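Local coordinates for protein endo-beta-1,4-xylanase Xyn10C (Pseudomonas cellulosa, PDB 1GNY) that cleaves internal linkages of the xylan backbone with its catalytic domain, and here contributes its xylan-binding CBM15 module, at residues A[1-7]-A[147-153]; A[49-55]-A[119-125]. All coordinates share one frame; numbering follows the deposited sequence.

The N-terminal strand 2-6 opens the module and pairs antiparallel with the end of strand 139-149, so interaction 1 brings residues 1-7 against 147-153 and closes a loop of nearly the whole chain. Interaction 2 lies within that loop: residues 49-55, just after strand 42-48, meet residues 119-125, which run into strand 126-133. The two contacts therefore nest and do not cross. The first completes an edge of one sheet of this beta-sandwich module, while the second bridges connecting segments of the other, xylan-binding sheet. They touch chiefly at Leu54, whose CD2 lies 3.7 Å from Leu149 CD2 and also packs on Ile147.

Interaction 1 of 2, residues A[1-7]-A[147-153]; sequences GNVVIEV and ITLAQEA
Val3 and Leu149 form the apolar centre: CG1 of Val3 meets CD1 of Leu149 at 3.7 Å, the two side chains crossing at a slant. The valine places CG1 anti to its own backbone N (chi1 176°), which sets that methyl against the leucine and turns CG2 instead to the methyl of Ala153, the last residue of this fragment, 3.8 Å away. Beta-branched residues such as valine and isoleucine suit such a strand because they fill the space beside the backbone with little freedom to turn. An alanine here lacks both methyls, and a gap would probably open beside Leu149 CD1 and the methyl of Ala153. Farther along, Ile5 and Ile147 stand on one face, CB to CB 4.2 Å, and Ile147 continues inward onto Ile48 and Leu54.

These residues belong to the edge of a sheet of the CBM15 beta-sandwich, where the segments 2-6 and 147-149 run antiparallel, their directions 158° apart. Ile5 and Ile147 are a hydrogen-bonded pair, with Ile5 N to Ile147 O at 2.8 Å and Ile147 N to Ile5 O at 2.9 Å; Leu149 N then donates to Val3 O. A beta bulge shifts the register by two between Asn2 and Val4. Ala150, the centre of an inverse gamma turn, bends the chain there, and pairing resumes where Val3 N donates to Gln151 O at 2.9 Å.

On the other face Val4 and Thr148 lie side by side, CG2 to OG1 4.0 Å; both are beta-branched and favour the extended backbone, and the threonine hydroxyl suits a side that faces solvent. At the outer end Asn2 lays its CB beside the carbonyl oxygen of Leu149, and the last bond runs from Ala153 N to Gly1 O, linking the two ends of the module as crystallised.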
ATOM      1  N   GLY A   1      17.963  -0.404  17.698  1.00 29.82           N
ATOM      2  CA  GLY A   1      17.002  -1.185  16.877  1.00 28.06           C
ATOM      3  C   GLY A   1      17.246  -1.099  15.357  1.00 26.89           C
ATOM      4  O   GLY A   1      18.304  -0.658  14.809  1.00 27.59           O
ATOM      5  N   ASN A   2      16.226  -1.563  14.672  1.00 24.17           N
ATOM      6  CA  ASN A   2      16.238  -1.598  13.206  1.00 22.86           C
ATOM      7  C   ASN A   2      15.911  -0.250  12.548  1.00 20.25           C
ATOM      8  O   ASN A   2      15.343   0.634  13.169  1.00 19.09           O
ATOM      9  CB  ASN A   2      15.329  -2.688  12.691  1.00 23.47           C
ATOM     10  CG  ASN A   2      15.910  -4.110  12.903  1.00 27.46           C
ATOM     11  OD1 ASN A   2      15.235  -5.108  12.674  1.00 31.83           O
ATOM     12  ND2 ASN A   2      17.178  -4.180  13.293  1.00 29.85           N
ATOM     13  N   VAL A   3      16.281  -0.138  11.274  1.00 17.77           N
ATOM     14  CA  VAL A   3      16.015   1.068  10.474  1.00 17.20           C
ATOM     15  C   VAL A   3      14.494   1.228  10.293  1.00 16.32           C
ATOM     16  O   VAL A   3      13.831   0.278   9.884  1.00 15.30           O
ATOM     17  CB  VAL A   3      16.631   1.007   9.058  1.00 17.50           C
ATOM     18  CG1 VAL A   3      16.254   2.231   8.219  1.00 17.72           C
ATOM     19  CG2 VAL A   3      18.153   0.874   9.113  1.00 18.44           C
ATOM     20  N   VAL A   4      13.984   2.409  10.625  1.00 16.73           N
ATOM     21  CA  VAL A   4      12.566   2.748  10.438  1.00 16.96           C
ATOM     22  C   VAL A   4      12.423   3.901   9.464  1.00 16.43           C
ATOM     23  O   VAL A   4      13.000   4.988   9.672  1.00 18.40           O
ATOM     24  CB  VAL A   4      11.875   3.126  11.768  1.00 17.81           C
ATOM     25  CG1 VAL A   4      10.405   3.515  11.528  1.00 19.72           C
ATOM     26  CG2 VAL A   4      12.002   1.957  12.746  1.00 19.13           C
ATOM     27  N   ILE A   5      11.659   3.664   8.406  1.00 16.08           N
ATOM     28  CA  ILE A   5      11.364   4.685   7.378  1.00 16.29           C
ATOM     29  C   ILE A   5       9.935   5.167   7.624  1.00 16.94           C
ATOM     30  O   ILE A   5       8.992   4.340   7.595  1.00 17.12           O
ATOM     31  CB  ILE A   5      11.447   4.082   5.962  1.00 15.93           C
ATOM     32  CG1 ILE A   5      12.878   3.633   5.667  1.00 17.80           C
ATOM     33  CG2 ILE A   5      10.943   5.087   4.862  1.00 17.25           C
ATOM     34  CD1 ILE A   5      13.005   2.763   4.498  1.00 18.90           C
ATOM     35  N   GLU A   6       9.784   6.470   7.836  1.00 16.55           N
ATOM     36  CA  GLU A   6       8.455   7.117   7.964  1.00 17.47           C
ATOM     37  C   GLU A   6       8.167   7.793   6.639  1.00 16.61           C
ATOM     38  O   GLU A   6       8.875   8.710   6.248  1.00 17.68           O
ATOM     39  CB  GLU A   6       8.425   8.135   9.103  1.00 18.00           C
ATOM     40  CG  GLU A   6       8.682   7.456  10.434  1.00 21.54           C
ATOM     41  CD  GLU A   6       8.526   8.379  11.619  1.00 29.40           C
ATOM     42  OE1 GLU A   6       8.390   9.608  11.412  1.00 35.04           O
ATOM     43  OE2 GLU A   6       8.546   7.854  12.751  1.00 33.86           O
ATOM     44  N   VAL A   7       7.128   7.346   5.948  1.00 14.22           N
ATOM     45  CA  VAL A   7       6.804   7.846   4.610  1.00 14.22           C
ATOM     46  C   VAL A   7       6.097   9.212   4.644  1.00 13.87           C
ATOM     47  O   VAL A   7       5.157   9.450   5.434  1.00 14.03           O
ATOM     48  CB  VAL A   7       5.924   6.807   3.841  1.00 13.56           C
ATOM     49  CG1 VAL A   7       5.436   7.311   2.459  1.00 14.52           C
ATOM     50  CG2 VAL A   7       6.660   5.476   3.688  1.00 14.29           C
ATOM     51  N   ILE A 147       7.873   1.720   7.511  1.00 15.28           N
ATOM     52  CA  ILE A 147       8.554   0.519   7.010  1.00 16.06           C
ATOM     53  C   ILE A 147       9.738   0.224   7.928  1.00 15.75           C
ATOM     54  O   ILE A 147      10.625   1.045   8.055  1.00 16.41           O
ATOM     55  CB  ILE A 147       8.984   0.669   5.546  1.00 15.37           C
ATOM     56  CG1 ILE A 147       7.730   0.963   4.688  1.00 16.33           C
ATOM     57  CG2 ILE A 147       9.700  -0.591   5.050  1.00 17.50           C
ATOM     58  CD1 ILE A 147       7.985   1.302   3.244  1.00 18.40           C
ATOM     59  N   THR A 148       9.739  -0.958   8.513  1.00 15.35           N
ATOM     60  CA  THR A 148      10.827  -1.383   9.408  1.00 16.13           C
ATOM     61  C   THR A 148      11.671  -2.428   8.692  1.00 15.54           C
ATOM     62  O   THR A 148      11.206  -3.532   8.435  1.00 15.36           O
ATOM     63  CB  THR A 148      10.284  -1.930  10.724  1.00 16.92           C
ATOM     64  OG1 THR A 148       9.535  -0.908  11.397  1.00 18.34           O
ATOM     65  CG2 THR A 148      11.405  -2.232  11.713  1.00 17.84           C
ATOM     66  N   LEU A 149      12.920  -2.080   8.395  1.00 14.24           N
ATOM     67  CA  LEU A 149      13.835  -2.985   7.674  1.00 14.67           C
ATOM     68  C   LEU A 149      14.425  -4.025   8.638  1.00 15.93           C
ATOM     69  O   LEU A 149      14.506  -3.798   9.852  1.00 17.22           O
ATOM     70  CB  LEU A 149      15.013  -2.222   7.037  1.00 14.99           C
ATOM     71  CG  LEU A 149      14.707  -1.010   6.168  1.00 14.49           C
ATOM     72  CD1 LEU A 149      15.968  -0.436   5.599  1.00 15.44           C
ATOM     73  CD2 LEU A 149      13.721  -1.366   5.044  1.00 14.54           C
ATOM     74  N   ALA A 150      14.862  -5.127   8.056  1.00 16.42           N
ATOM     75  CA  ALA A 150      15.633  -6.189   8.738  1.00 18.63           C
ATOM     76  C   ALA A 150      17.127  -5.844   8.678  1.00 19.51           C
ATOM     77  O   ALA A 150      17.968  -6.627   8.193  1.00 23.39           O
ATOM     78  CB  ALA A 150      15.370  -7.512   8.054  1.00 18.67           C
ATOM     79  N   GLN A 151      17.444  -4.662   9.157  1.00 19.50           N
ATOM     80  CA  GLN A 151      18.801  -4.123   9.158  1.00 19.62           C
ATOM     81  C   GLN A 151      18.933  -3.180  10.312  1.00 20.38           C
ATOM     82  O   GLN A 151      18.058  -2.347  10.566  1.00 20.18           O
ATOM     83  CB  GLN A 151      19.037  -3.366   7.847  1.00 19.76           C
ATOM     84  CG  GLN A 151      20.423  -2.811   7.700  1.00 18.66           C
ATOM     85  CD  GLN A 151      20.565  -2.083   6.396  1.00 19.88           C
ATOM     86  OE1 GLN A 151      20.576  -0.854   6.352  1.00 17.03           O
ATOM     87  NE2 GLN A 151      20.771  -2.853   5.336  1.00 17.09           N
ATOM     88  N   GLU A 152      20.060  -3.302  10.992  1.00 22.37           N
ATOM     89  CA  GLU A 152      20.415  -2.477  12.131  1.00 24.25           C
ATOM     90  C   GLU A 152      20.774  -1.090  11.665  1.00 24.71           C
ATOM     91  O   GLU A 152      21.427  -0.848  10.693  1.00 23.15           O
ATOM     92  CB  GLU A 152      21.625  -3.091  12.856  1.00 26.31           C
ATOM     93  CG  GLU A 152      22.274  -2.271  13.953  1.00 31.19           C
ATOM     94  CD  GLU A 152      23.471  -2.990  14.586  1.00 37.91           C
ATOM     95  OE1 GLU A 152      23.576  -4.241  14.463  1.00 40.73           O
ATOM     96  OE2 GLU A 152      24.315  -2.287  15.205  1.00 42.86           O
ATOM     97  N   ALA A 153      20.331  -0.164  12.419  1.00 25.16           N
ATOM     98  CA  ALA A 153      20.517   1.275  12.329  1.00 26.98           C
ATOM     99  C   ALA A 153      21.524   1.769  13.355  1.00 26.90           C
ATOM    100  O   ALA A 153      21.837   1.112  14.308  1.00 29.59           O
ATOM    101  CB  ALA A 153      19.225   1.895  12.623  1.00 27.16           C
ATOM    102  OXT ALA A 153      22.010   2.885  13.247  1.00 26.24           O
TER

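Interaction 2 of 2, residues A[49-55]-A[119-125]; sequences ARPTTLE and FNQTARD
Arg50 and Asp125 make the charged contact: NH1 of Arg50 reaches OD1 of Asp125 at 2.9 Å, with the guanidinium and carboxylate planes almost perpendicular (86°). The same OD1 also receives the backbone N of Arg50 at 3.0 Å on its anti lone pair, so a single carboxylate oxygen grips both ends of the arginine. With chi1 at 52° the extended chain runs along residues 122-125, and the turn at its NE-CZ end brings NH1 to OD1.

Among backbone bonds, Thr52 and Gln121 exchange N-H and C=O as an antiparallel hydrogen-bonded pair, and Leu54 N donates to Phe119 O. This two-stranded ribbon, 52-53 with 120-121, joins connections leaving strand 42-48 and entering strand 126-133, neighbours in the xylan-binding sheet of the CBM15 module.

Side-chain hydrogen bonds fasten the ribbon further. The hydroxyl of Thr52 donates to Phe119 O at 2.9 Å and accepts from Gln121 NE2 at 3.0 Å, the latter in the amide plane; a threonine suits the place because its one hydroxyl serves both roles. Thr52 OG1 and Leu54 N come to Phe119 O from opposite faces of its carbonyl plane. The other NE2 hydrogen goes to Arg124 O, while Gln121 OE1 accepts from Arg124 N, which fixes the amide's rotation. Asn120 OD1 takes Glu55 N at 3.0 Å, and a water accepts from Asn120 ND2 and donates to Glu55 O. Glu55 OE2 accepts Phe119 N, its OE1 being held by Glu114 N.

Apolar packing includes Leu54 CB on Phe119 CB at 3.8 Å, both residues also meeting Val126, and Pro51 CB, after a cis peptide, near Thr122 CG2 at 4.0 Å.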
ATOM      1  N   ALA A  49      12.974   5.080  -2.804  1.00 16.65           N
ATOM      2  CA  ALA A  49      14.139   5.305  -3.657  1.00 16.78           C
ATOM      3  C   ALA A  49      15.220   4.225  -3.552  1.00 16.99           C
ATOM      4  O   ALA A  49      15.650   3.832  -2.445  1.00 17.20           O
ATOM      5  CB  ALA A  49      14.764   6.679  -3.321  1.00 17.58           C
ATOM      6  N   ARG A  50      15.689   3.793  -4.717  1.00 17.33           N
ATOM      7  CA  ARG A  50      16.781   2.845  -4.771  1.00 17.98           C
ATOM      8  C   ARG A  50      18.065   3.392  -4.127  1.00 17.93           C
ATOM      9  O   ARG A  50      18.269   4.633  -4.020  1.00 17.45           O
ATOM     10  CB  ARG A  50      17.079   2.463  -6.213  1.00 18.78           C
ATOM     11  CG  ARG A  50      17.285   3.682  -7.115  1.00 22.79           C
ATOM     12  CD  ARG A  50      17.875   3.300  -8.433  1.00 29.62           C
ATOM     13  NE  ARG A  50      17.828   4.181  -9.565  1.00 34.38           N
ATOM     14  CZ  ARG A  50      16.919   5.090  -9.914  1.00 39.75           C
ATOM     15  NH1 ARG A  50      16.139   5.873  -9.135  1.00 40.39           N
ATOM     16  NH2 ARG A  50      16.999   5.332 -11.194  1.00 43.44           N
ATOM     17  N   PRO A  51      18.917   2.476  -3.652  1.00 17.67           N
ATOM     18  CA  PRO A  51      18.765   1.006  -3.675  1.00 17.31           C
ATOM     19  C   PRO A  51      17.915   0.558  -2.532  1.00 16.24           C
ATOM     20  O   PRO A  51      17.640   1.358  -1.612  1.00 17.03           O
ATOM     21  CB  PRO A  51      20.199   0.544  -3.468  1.00 17.79           C
ATOM     22  CG  PRO A  51      20.728   1.589  -2.466  1.00 16.77           C
ATOM     23  CD  PRO A  51      20.142   2.891  -2.937  1.00 18.48           C
ATOM     24  N   THR A  52      17.498  -0.701  -2.570  1.00 16.32           N
ATOM     25  CA  THR A  52      16.680  -1.254  -1.493  1.00 15.51           C
ATOM     26  C   THR A  52      17.217  -2.547  -0.902  1.00 14.81           C
ATOM     27  O   THR A  52      17.786  -3.397  -1.604  1.00 14.62           O
ATOM     28  CB  THR A  52      15.205  -1.498  -1.942  1.00 15.91           C
ATOM     29  OG1 THR A  52      15.125  -2.569  -2.907  1.00 15.92           O
ATOM     30  CG2 THR A  52      14.632  -0.241  -2.619  1.00 17.27           C
ATOM     31  N   THR A  53      16.990  -2.648   0.394  1.00 14.57           N
ATOM     32  CA  THR A  53      17.179  -3.898   1.168  1.00 14.89           C
ATOM     33  C   THR A  53      15.858  -4.123   1.913  1.00 14.81           C
ATOM     34  O   THR A  53      15.745  -3.884   3.127  1.00 15.49           O
ATOM     35  CB  THR A  53      18.354  -3.790   2.116  1.00 14.57           C
ATOM     36  OG1 THR A  53      19.554  -3.562   1.348  1.00 15.09           O
ATOM     37  CG2 THR A  53      18.598  -5.102   2.852  1.00 15.53           C
ATOM     38  N   LEU A  54      14.858  -4.507   1.119  1.00 14.56           N
ATOM     39  CA  LEU A  54      13.477  -4.674   1.604  1.00 14.49           C
ATOM     40  C   LEU A  54      13.042  -6.100   1.955  1.00 14.93           C
ATOM     41  O   LEU A  54      11.948  -6.287   2.490  1.00 14.37           O
ATOM     42  CB  LEU A  54      12.488  -4.024   0.614  1.00 14.92           C
ATOM     43  CG  LEU A  54      12.362  -2.522   0.730  1.00 13.35           C
ATOM     44  CD1 LEU A  54      11.658  -1.959  -0.536  1.00 13.85           C
ATOM     45  CD2 LEU A  54      11.652  -2.060   2.006  1.00 16.32           C
ATOM     46  N   GLU A  55      13.893  -7.092   1.723  1.00 15.69           N
ATOM     47  CA  GLU A  55      13.506  -8.463   2.102  1.00 16.26           C
ATOM     48  C   GLU A  55      13.390  -8.543   3.620  1.00 16.85           C
ATOM     49  O   GLU A  55      14.243  -8.007   4.336  1.00 17.26           O
ATOM     50  CB  GLU A  55      14.503  -9.492   1.559  1.00 16.47           C
ATOM     51  CG  GLU A  55      14.447  -9.673   0.054  1.00 17.33           C
ATOM     52  CD  GLU A  55      13.138 -10.315  -0.424  1.00 17.58           C
ATOM     53  OE1 GLU A  55      12.471 -11.000   0.396  1.00 17.71           O
ATOM     54  OE2 GLU A  55      12.788 -10.117  -1.603  1.00 17.80           O
ATOM     55  N   PHE A 119      13.785  -8.204  -3.641  1.00 17.63           N
ATOM     56  CA  PHE A 119      13.690  -6.867  -2.999  1.00 16.77           C
ATOM     57  C   PHE A 119      15.009  -6.351  -2.369  1.00 17.31           C
ATOM     58  O   PHE A 119      15.037  -5.219  -1.827  1.00 16.25           O
ATOM     59  CB  PHE A 119      12.525  -6.778  -2.026  1.00 16.93           C
ATOM     60  CG  PHE A 119      11.169  -6.696  -2.692  1.00 14.78           C
ATOM     61  CD1 PHE A 119      10.702  -5.487  -3.171  1.00 15.71           C
ATOM     62  CD2 PHE A 119      10.333  -7.805  -2.772  1.00 14.31           C
ATOM     63  CE1 PHE A 119       9.470  -5.387  -3.777  1.00 15.07           C
ATOM     64  CE2 PHE A 119       9.094  -7.709  -3.391  1.00 13.34           C
ATOM     65  CZ  PHE A 119       8.650  -6.516  -3.882  1.00 16.40           C
ATOM     66  N   ASN A 120      16.073  -7.170  -2.440  1.00 17.36           N
ATOM     67  CA  ASN A 120      17.445  -6.737  -2.084  1.00 17.33           C
ATOM     68  C   ASN A 120      18.187  -6.512  -3.403  1.00 17.67           C
ATOM     69  O   ASN A 120      18.590  -7.471  -4.033  1.00 17.55           O
ATOM     70  CB  ASN A 120      18.163  -7.756  -1.185  1.00 17.86           C
ATOM     71  CG  ASN A 120      17.563  -7.817   0.215  1.00 19.08           C
ATOM     72  OD1 ASN A 120      16.618  -7.069   0.544  1.00 16.58           O
ATOM     73  ND2 ASN A 120      18.084  -8.728   1.050  1.00 19.62           N
ATOM     74  N   GLN A 121      18.302  -5.244  -3.813  1.00 17.27           N
ATOM     75  CA  GLN A 121      18.692  -4.859  -5.182  1.00 18.39           C
ATOM     76  C   GLN A 121      19.011  -3.389  -5.298  1.00 18.42           C
ATOM     77  O   GLN A 121      18.595  -2.591  -4.453  1.00 20.10           O
ATOM     78  CB  GLN A 121      17.583  -5.228  -6.192  1.00 18.27           C
ATOM     79  CG  GLN A 121      16.210  -4.579  -5.942  1.00 19.09           C
ATOM     80  CD  GLN A 121      16.036  -3.242  -6.619  1.00 19.09           C
ATOM     81  OE1 GLN A 121      16.310  -3.090  -7.815  1.00 19.67           O
ATOM     82  NE2 GLN A 121      15.565  -2.247  -5.848  1.00 18.79           N
ATOM     83  N   THR A 122      19.733  -3.035  -6.368  1.00 20.00           N
ATOM     84  CA  THR A 122      20.196  -1.643  -6.593  1.00 20.33           C
ATOM     85  C   THR A 122      19.651  -0.908  -7.816  1.00 21.16           C
ATOM     86  O   THR A 122      19.690   0.328  -7.864  1.00 22.15           O
ATOM     87  CB  THR A 122      21.740  -1.600  -6.717  1.00 19.81           C
ATOM     88  OG1 THR A 122      22.149  -2.476  -7.771  1.00 22.28           O
ATOM     89  CG2 THR A 122      22.430  -2.125  -5.458  1.00 20.76           C
ATOM     90  N   ALA A 123      19.176  -1.664  -8.787  1.00 20.90           N
ATOM     91  CA  ALA A 123      18.750  -1.127 -10.090  1.00 21.45           C
ATOM     92  C   ALA A 123      17.483  -0.255 -10.129  1.00 21.50           C
ATOM     93  O   ALA A 123      17.411   0.722 -10.871  1.00 21.49           O
ATOM     94  CB  ALA A 123      18.595  -2.296 -11.072  1.00 21.65           C
ATOM     95  N   ARG A 124      16.480  -0.616  -9.345  1.00 21.15           N
ATOM     96  CA  ARG A 124      15.149   0.012  -9.479  1.00 21.19           C
ATOM     97  C   ARG A 124      14.581   0.632  -8.219  1.00 19.83           C
ATOM     98  O   ARG A 124      14.864   0.186  -7.119  1.00 18.91           O
ATOM     99  CB  ARG A 124      14.174  -1.055  -9.947  1.00 22.38           C
ATOM    100  CG  ARG A 124      14.570  -1.686 -11.272  1.00 24.96           C
ATOM    101  CD  ARG A 124      13.643  -2.815 -11.709  1.00 30.52           C
ATOM    102  NE  ARG A 124      14.012  -3.407 -12.997  1.00 32.47           N
ATOM    103  CZ  ARG A 124      13.895  -2.828 -14.195  1.00 37.89           C
ATOM    104  NH1 ARG A 124      13.373  -1.604 -14.338  1.00 39.96           N
ATOM    105  NH2 ARG A 124      14.274  -3.499 -15.290  1.00 38.68           N
ATOM    106  N   ASP A 125      13.759   1.657  -8.405  1.00 19.04           N
ATOM    107  CA  ASP A 125      12.951   2.162  -7.307  1.00 18.27           C
ATOM    108  C   ASP A 125      11.879   1.079  -7.100  1.00 17.33           C
ATOM    109  O   ASP A 125      11.580   0.295  -8.010  1.00 17.87           O
ATOM    110  CB  ASP A 125      12.245   3.462  -7.657  1.00 18.36           C
ATOM    111  CG  ASP A 125      13.188   4.647  -7.842  1.00 22.83           C
ATOM    112  OD1 ASP A 125      14.254   4.712  -7.186  1.00 19.31           O
ATOM    113  OD2 ASP A 125      12.878   5.612  -8.609  1.00 26.41           O
TER
HETATM  114  O   HOH W   1      17.106  -8.438   3.980  1.00 19.41           O